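Local coordinates for beta-porphyranase A (Bacteroides plebeius, PDB 4AW7), which hydrolyses the beta-(1->4) linkages between galactose and 6-sulfated L-galactose in the red-algal polysaccharide porphyran, at residues F205-W208 and N209-K213; Q161-R164 and E165-V168; G244-S247 and E248-D252. All coordinates share one frame; numbering follows the deposited sequence. Where two conformers were deposited one is given.

Contact 1: F205-W208 and N209-K213. With K (potassium ion), chain F.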
loop_
_atom_site.group_PDB
_atom_site.type_symbol
_atom_site.label_atom_id
_atom_site.label_comp_id
_atom_site.label_asym_id
_atom_site.label_seq_id
_atom_site.Cartn_x
_atom_site.Cartn_y
_atom_site.Cartn_z
ATOM N N PHE A 205 21.701 -5.444 0.672
ATOM C CA PHE A 205 20.557 -6.258 1.102
ATOM C C PHE A 205 20.738 -6.904 2.471
ATOM O O PHE A 205 19.910 -7.681 2.911
ATOM C CB PHE A 205 20.094 -7.262 0.036
ATOM C CG PHE A 205 19.402 -6.580 -1.124
ATOM C CD1 PHE A 205 20.125 -6.065 -2.160
ATOM C CD2 PHE A 205 18.016 -6.422 -1.148
ATOM C CE1 PHE A 205 19.501 -5.402 -3.208
ATOM C CE2 PHE A 205 17.386 -5.792 -2.207
ATOM C CZ PHE A 205 18.114 -5.291 -3.232
ATOM N N ASN A 206 21.767 -6.490 3.201
ATOM C CA ASN A 206 21.841 -6.862 4.625
ATOM C C ASN A 206 20.611 -6.397 5.379
ATOM O O ASN A 206 20.147 -7.068 6.303
ATOM C CB ASN A 206 23.094 -6.294 5.293
ATOM C CG ASN A 206 23.252 -6.781 6.718
ATOM O OD1 ASN A 206 23.507 -7.954 6.914
ATOM N ND2 ASN A 206 23.045 -5.903 7.703
ATOM N N TYR A 207 20.069 -5.253 5.002
ATOM C CA TYR A 207 18.910 -4.704 5.691
ATOM C C TYR A 207 17.694 -5.639 5.506
ATOM O O TYR A 207 17.059 -6.029 6.473
ATOM C CB TYR A 207 18.636 -3.262 5.263
ATOM C CG TYR A 207 17.571 -2.630 6.112
ATOM C CD1 TYR A 207 16.219 -2.712 5.816
ATOM C CD2 TYR A 207 17.939 -1.930 7.258
ATOM C CE1 TYR A 207 15.284 -2.154 6.643
ATOM C CE2 TYR A 207 16.988 -1.345 8.073
ATOM C CZ TYR A 207 15.654 -1.453 7.754
ATOM O OH TYR A 207 14.714 -0.901 8.604
ATOM N N TRP A 208 17.381 -5.992 4.271
ATOM C CA TRP A 208 16.385 -7.005 3.992
ATOM C C TRP A 208 16.654 -8.245 4.867
ATOM O O TRP A 208 15.777 -8.734 5.555
ATOM C CB TRP A 208 16.426 -7.436 2.521
ATOM C CG TRP A 208 15.655 -8.693 2.251
ATOM C CD1 TRP A 208 16.181 -9.920 2.055
ATOM C CD2 TRP A 208 14.234 -8.850 2.159
ATOM N NE1 TRP A 208 15.196 -10.836 1.864
ATOM C CE2 TRP A 208 13.982 -10.205 1.931
ATOM C CE3 TRP A 208 13.148 -7.964 2.249
ATOM C CZ2 TRP A 208 12.696 -10.712 1.802
ATOM C CZ3 TRP A 208 11.880 -8.462 2.095
ATOM C CH2 TRP A 208 11.660 -9.835 1.902
ATOM N N ASN A 209 17.894 -8.768 4.828
ATOM C CA ASN A 209 18.171 -10.013 5.496
ATOM C C ASN A 209 17.923 -9.965 6.982
ATOM O O ASN A 209 17.413 -10.946 7.562
ATOM C CB ASN A 209 19.625 -10.461 5.275
ATOM C CG ASN A 209 19.906 -10.959 3.885
ATOM O OD1 ASN A 209 19.010 -11.382 3.165
ATOM N ND2 ASN A 209 21.190 -10.933 3.496
ATOM N N THR A 210 18.213 -8.832 7.609
ATOM C CA THR A 210 18.192 -8.741 9.057
ATOM C C THR A 210 16.937 -8.082 9.635
ATOM O O THR A 210 16.727 -8.119 10.839
ATOM C CB THR A 210 19.462 -8.011 9.561
ATOM O OG1 THR A 210 19.523 -6.697 8.985
ATOM C CG2 THR A 210 20.721 -8.799 9.232
ATOM N N ARG A 211 16.083 -7.517 8.756
ATOM C CA ARG A 211 14.832 -6.909 9.176
ATOM C C ARG A 211 13.677 -7.740 8.615
ATOM O O ARG A 211 13.228 -8.659 9.273
ATOM C CB ARG A 211 14.792 -5.404 8.823
ATOM C CG ARG A 211 15.488 -4.491 9.818
ATOM C CD ARG A 211 16.992 -4.607 9.840
ATOM N NE ARG A 211 17.576 -3.539 10.647
ATOM C CZ ARG A 211 18.866 -3.417 10.910
ATOM N NH1 ARG A 211 19.725 -4.318 10.502
ATOM N NH2 ARG A 211 19.295 -2.359 11.557
ATOM N N MET A 212 13.201 -7.448 7.402
ATOM C CA MET A 212 12.002 -8.117 6.925
ATOM C C MET A 212 12.191 -9.600 6.672
ATOM O O MET A 212 11.280 -10.367 6.961
ATOM C CB MET A 212 11.420 -7.395 5.699
ATOM C CG MET A 212 10.192 -8.033 5.108
ATOM S SD MET A 212 8.727 -8.133 6.188
ATOM C CE MET A 212 7.959 -6.499 5.928
ATOM N N LYS A 213 13.315 -10.035 6.123
ATOM C CA LYS A 213 13.513 -11.488 5.951
ATOM C C LYS A 213 13.468 -12.188 7.288
ATOM O O LYS A 213 12.809 -13.230 7.437
ATOM C CB LYS A 213 14.824 -11.791 5.259
ATOM C CG LYS A 213 14.936 -13.236 4.867
ATOM C CD LYS A 213 16.307 -13.605 4.259
ATOM C CE LYS A 213 16.476 -15.090 4.060
ATOM N NZ LYS A 213 16.690 -15.743 5.358
HETATM K K K F . 11.856 -1.334 8.382
HETATM O O HOH W 1 23.209 -10.162 5.532
#
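N209 closes the first turn of the short helix 206-210 onto F205, its N-cap residue, in a (beta/alpha)-barrel glycosidase; the chain then kinks at R211 and restarts as helix 212-219. N209 N donates to F205 O, while N209 ND2 and N206 OD1 share a water. T210 grips N206 O twice, through its backbone N and through OG1 at 2.8 Å from N206 O, the two donors arriving from opposite faces of the carbonyl plane. Its OG1 also receives R211 NH1, which lies 2.8 Å from T210 OG1 and has that oxygen within 2° of the guanidinium plane.

R211 leaves helical geometry, and its bend at chi2 (70°) sends the side chain across the Y207 ring at about a right angle. R211 CD makes a CH-pi contact 3.9 Å from the ring centroid of Y207, and the guanidinium plane is turned 28° from the ring. The same tyrosine presents OH to the potassium ion, which lies in the ring plane and is also bound by Y193 OH and Y197 O.

M212 brings CG to 3.5 Å from W208 CZ3, obliquely to the indole. K213 N returns to W208 O, and its aliphatic chain crosses the indole while NZ pairs with D217. W208 NE1 bonds Y481 of strand 469-484, and K213 CB sits over the five-membered ring of W208, 3.8 Å from its centroid.

Contact 2: Q161-R164 and E165-V168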
loop_
_atom_site.group_PDB
_atom_site.type_symbol
_atom_site.label_atom_id
_atom_site.label_comp_id
_atom_site.label_asym_id
_atom_site.label_seq_id
_atom_site.Cartn_x
_atom_site.Cartn_y
_atom_site.Cartn_z
ATOM N N GLN A 161 20.286 -5.834 17.585
ATOM C CA GLN A 161 19.804 -7.076 17.011
ATOM C C GLN A 161 19.032 -7.893 18.030
ATOM O O GLN A 161 17.996 -8.476 17.700
ATOM C CB GLN A 161 20.986 -7.902 16.454
ATOM C CG GLN A 161 20.578 -9.254 15.801
ATOM C CD GLN A 161 21.728 -9.998 15.130
ATOM O OE1 GLN A 161 22.660 -9.381 14.595
ATOM N NE2 GLN A 161 21.652 -11.332 15.135
ATOM N N ALA A 162 19.524 -7.995 19.263
ATOM C CA ALA A 162 18.828 -8.763 20.270
ATOM C C ALA A 162 17.425 -8.195 20.515
ATOM O O ALA A 162 16.499 -8.971 20.729
ATOM C CB ALA A 162 19.665 -8.811 21.593
ATOM N N MET A 163 17.271 -6.884 20.540
ATOM C CA MET A 163 15.939 -6.298 20.684
ATOM C C MET A 163 15.092 -6.491 19.441
ATOM O O MET A 163 13.893 -6.756 19.582
ATOM C CB MET A 163 16.008 -4.831 21.099
ATOM C CG MET A 163 14.655 -4.179 21.215
ATOM S SD MET A 163 13.463 -5.031 22.264
ATOM C CE MET A 163 13.588 -4.140 23.819
ATOM N N ARG A 164 15.661 -6.380 18.254
ATOM C CA ARG A 164 14.848 -6.703 17.044
ATOM C C ARG A 164 14.304 -8.104 17.124
ATOM O O ARG A 164 13.130 -8.355 16.856
ATOM C CB ARG A 164 15.646 -6.591 15.741
ATOM C CG ARG A 164 15.980 -5.170 15.379
ATOM C CD ARG A 164 16.696 -4.993 14.009
ATOM N NE ARG A 164 18.120 -5.445 13.942
ATOM C CZ ARG A 164 19.201 -4.755 14.346
ATOM N NH1 ARG A 164 19.110 -3.591 14.955
ATOM N NH2 ARG A 164 20.411 -5.292 14.250
ATOM N N GLU A 165 15.148 -9.040 17.573
ATOM C CA GLU A 165 14.726 -10.419 17.709
ATOM C C GLU A 165 13.635 -10.593 18.779
ATOM O O GLU A 165 12.669 -11.336 18.592
ATOM C CB GLU A 165 15.924 -11.343 17.979
ATOM C CG GLU A 165 16.849 -11.470 16.792
ATOM C CD GLU A 165 18.159 -12.149 17.071
ATOM O OE1 GLU A 165 18.425 -12.466 18.246
ATOM O OE2 GLU A 165 18.931 -12.340 16.119
ATOM N N LEU A 166 13.768 -9.907 19.910
ATOM C CA LEU A 166 12.741 -9.926 20.961
ATOM C C LEU A 166 11.413 -9.350 20.419
ATOM O O LEU A 166 10.337 -9.918 20.678
ATOM C CB LEU A 166 13.228 -9.138 22.188
ATOM C CG LEU A 166 12.245 -9.034 23.373
ATOM C CD1 LEU A 166 11.901 -10.459 23.886
ATOM C CD2 LEU A 166 12.834 -8.180 24.457
ATOM N N MET A 167 11.476 -8.272 19.661
ATOM C CA MET A 167 10.261 -7.669 19.077
ATOM C C MET A 167 9.590 -8.655 18.122
ATOM O O MET A 167 8.355 -8.765 18.103
ATOM C CB MET A 167 10.668 -6.386 18.378
ATOM C CG MET A 167 11.001 -5.264 19.315
ATOM S SD MET A 167 11.883 -3.910 18.469
ATOM C CE MET A 167 11.627 -2.563 19.643
ATOM N N VAL A 168 10.378 -9.365 17.343
ATOM C CA VAL A 168 9.832 -10.365 16.444
ATOM C C VAL A 168 9.216 -11.525 17.228
ATOM O O VAL A 168 8.150 -12.025 16.869
ATOM C CB VAL A 168 10.864 -10.834 15.415
ATOM C CG1 VAL A 168 10.326 -11.959 14.528
ATOM C CG2 VAL A 168 11.314 -9.638 14.533
#
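Q161 and E165, one turn apart on helix 160-179, reach for each other with their flat end groups turned 71° apart. The helix joins strands 136-142 and 189-195 of the parallel barrel sheet. Both chains run extended beyond CG: Q161 starts with CG anti to its main-chain N, whereas E165 has CG beside its own N, and this pair of first torsions brings the two ends together. Q161 NE2 donates to E165 OE2 over 3.1 Å at an N-H...O angle of 162°. The acceptor lies close to the amide plane, but the donor comes in from above the carboxylate plane, 38° out of it. E165 CG also rests 3.3 Å from Q161 O, the carbonyl that accepts E165 N in the regular i to i+4 pattern. The other carboxylate oxygen, OE1, faces R218 of helix 212-219 in a long, weak ion pair.

The apolar side of the same turn belongs to two methionines that cross obliquely. M163 is folded at chi2 and chi3, and M167 runs straight beyond CG, with its CE 3.8 Å from M163 CG. The sulfur of M163 lies 3.8 Å from M167 CG and 3.9 Å from L166 CD2, and is thus flanked by carbon from both later residues. M163 extends the packing to F156, while V168 packs on M214 and F215 of helix 212-219.

An alanine in place of E165 would probably leave the Q161 amide without its carboxylate acceptor and R218 without its distant counter-charge. The chemistry is therefore split: a single amide-carboxylate bond on the more exposed flank, where water could compete with it, and dispersion contacts of thioether, methylene and methyl groups round the two buried methionines.

Contact 3: G244-S247 and E248-D252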
loop_
_atom_site.group_PDB
_atom_site.type_symbol
_atom_site.label_atom_id
_atom_site.label_comp_id
_atom_site.label_asym_id
_atom_site.label_seq_id
_atom_site.Cartn_x
_atom_site.Cartn_y
_atom_site.Cartn_z
ATOM N N GLY A 244 5.746 4.991 -7.248
ATOM C CA GLY A 244 6.303 4.430 -8.465
ATOM C C GLY A 244 7.181 3.241 -8.147
ATOM O O GLY A 244 6.887 2.422 -7.290
ATOM N N SER A 245 8.288 3.129 -8.898
ATOM C CA SER A 245 8.999 1.853 -9.000
ATOM C C SER A 245 9.590 1.366 -7.694
ATOM O O SER A 245 9.701 0.167 -7.486
ATOM C CB SER A 245 10.079 1.902 -10.079
ATOM O OG SER A 245 11.273 2.515 -9.631
ATOM N N ASN A 246 9.999 2.265 -6.787
ATOM C CA ASN A 246 10.584 1.783 -5.530
ATOM C C ASN A 246 9.548 1.049 -4.677
ATOM O O ASN A 246 9.801 -0.062 -4.246
ATOM C CB ASN A 246 11.207 2.941 -4.737
ATOM C CG ASN A 246 11.645 2.540 -3.376
ATOM O OD1 ASN A 246 10.917 2.760 -2.402
ATOM N ND2 ASN A 246 12.812 1.892 -3.280
ATOM N N SER A 247 8.376 1.667 -4.456
ATOM C CA SER A 247 7.355 0.989 -3.669
ATOM C C SER A 247 6.946 -0.311 -4.334
ATOM O O SER A 247 6.601 -1.275 -3.650
ATOM C CB SER A 247 6.136 1.901 -3.434
ATOM O OG SER A 247 5.482 2.297 -4.615
ATOM N N GLU A 248 6.896 -0.326 -5.673
ATOM C CA GLU A 248 6.571 -1.555 -6.368
ATOM C C GLU A 248 7.554 -2.684 -6.048
ATOM O O GLU A 248 7.172 -3.813 -5.818
ATOM C CB GLU A 248 6.467 -1.316 -7.885
ATOM C CG GLU A 248 5.379 -0.310 -8.327
ATOM C CD GLU A 248 3.944 -0.799 -8.368
ATOM O OE1 GLU A 248 3.671 -1.976 -8.062
ATOM O OE2 GLU A 248 3.101 0.063 -8.742
ATOM N N ALA A 249 8.853 -2.357 -6.049
ATOM C CA ALA A 249 9.904 -3.319 -5.681
ATOM C C ALA A 249 9.827 -3.713 -4.218
ATOM O O ALA A 249 10.078 -4.864 -3.873
ATOM C CB ALA A 249 11.303 -2.788 -5.989
ATOM N N VAL A 250 9.559 -2.754 -3.336
ATOM C CA VAL A 250 9.457 -3.021 -1.907
ATOM C C VAL A 250 8.389 -4.095 -1.636
ATOM O O VAL A 250 8.631 -5.065 -0.899
ATOM C CB VAL A 250 9.148 -1.712 -1.142
ATOM C CG1 VAL A 250 8.624 -2.007 0.266
ATOM C CG2 VAL A 250 10.413 -0.831 -1.091
ATOM N N LEU A 251 7.214 -3.896 -2.233
ATOM C CA LEU A 251 6.125 -4.832 -2.004
ATOM C C LEU A 251 6.295 -6.132 -2.769
ATOM O O LEU A 251 6.005 -7.207 -2.240
ATOM C CB LEU A 251 4.768 -4.164 -2.307
ATOM C CG LEU A 251 4.447 -2.911 -1.487
ATOM C CD1 LEU A 251 3.089 -2.394 -1.918
ATOM C CD2 LEU A 251 4.515 -3.143 0.012
ATOM N N ASP A 252 6.833 -6.057 -3.984
ATOM C CA ASP A 252 7.141 -7.277 -4.712
ATOM C C ASP A 252 8.119 -8.169 -3.954
ATOM O O ASP A 252 7.995 -9.388 -4.022
ATOM C CB ASP A 252 7.725 -6.976 -6.096
ATOM C CG ASP A 252 6.696 -6.660 -7.157
ATOM O OD1 ASP A 252 5.519 -6.380 -6.829
ATOM O OD2 ASP A 252 7.053 -6.719 -8.373
#
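A buried helix start is formed where G244-S247 meets E248-D252: the first turns of helix 245-262, in the catalytic domain at its interface with the beta-sandwich strands 546-555 and 577-589. G244 is the N-cap residue, and its positive phi (85°) would jam a side chain against the preceding carbonyl. E248 N donates to G244 O at 3.2 Å, in the carbonyl plane; next, A249 N reaches S245 O, V250 N reaches N246 O at 2.9 Å and L251 N reaches S247 O.

Side chains fold back against these carbonyls. E248 has CG beside its backbone N (chi1 -61°), which lays CG 3.3 Å from G244 O; the bend at chi2 (-79°) then turns the carboxylate toward R307 and R508, both salt-bridged to OE1. V250 points CG2 at the N246 carbonyl, 3.3 Å from N246 O, and the same methyl lies 3.9 Å from N246 OD1. Both polar atoms of that amide are bonded, OD1 to R242 and ND2 to the carbonyl of F548. L251 CG lies 3.5 Å from S247 O, its chain packing on L304 of helix 293-305.

One turn beyond E248, D252 carries salt bridges to the same two arginines, so the buried carboxylates have their charges met in pairs. This is the N-terminal turn of a barrel helix with a glycine at the N-cap position, following strand 225-233 and preceding strand 268-276 in the beta-alpha repeats of a (beta/alpha)-barrel glycosidase.

Overall arrangement
Contacts 2 and 3 lie on helices 160-179 and 245-262, packed round the parallel barrel sheet, and contact 1 on the short helix 206-210 leading into barrel helix 212-219. Contacts 1 and 2 touch, their centres 13 Å apart: in the conformer given for R164 its guanidinium comes close to that of R211, but a second was deposited. Contact 3 stays apart, its nearest atoms about 6 Å from contact 1 and about 16 Å from contact 2. The side chains of Y207 and M167 both come about 9 Å from that of E146, the inferred proton donor; the V250 side chain lies about 9 Å from that of substrate-binding H229, and the Y207 side chain about 11 Å from a bound galactose.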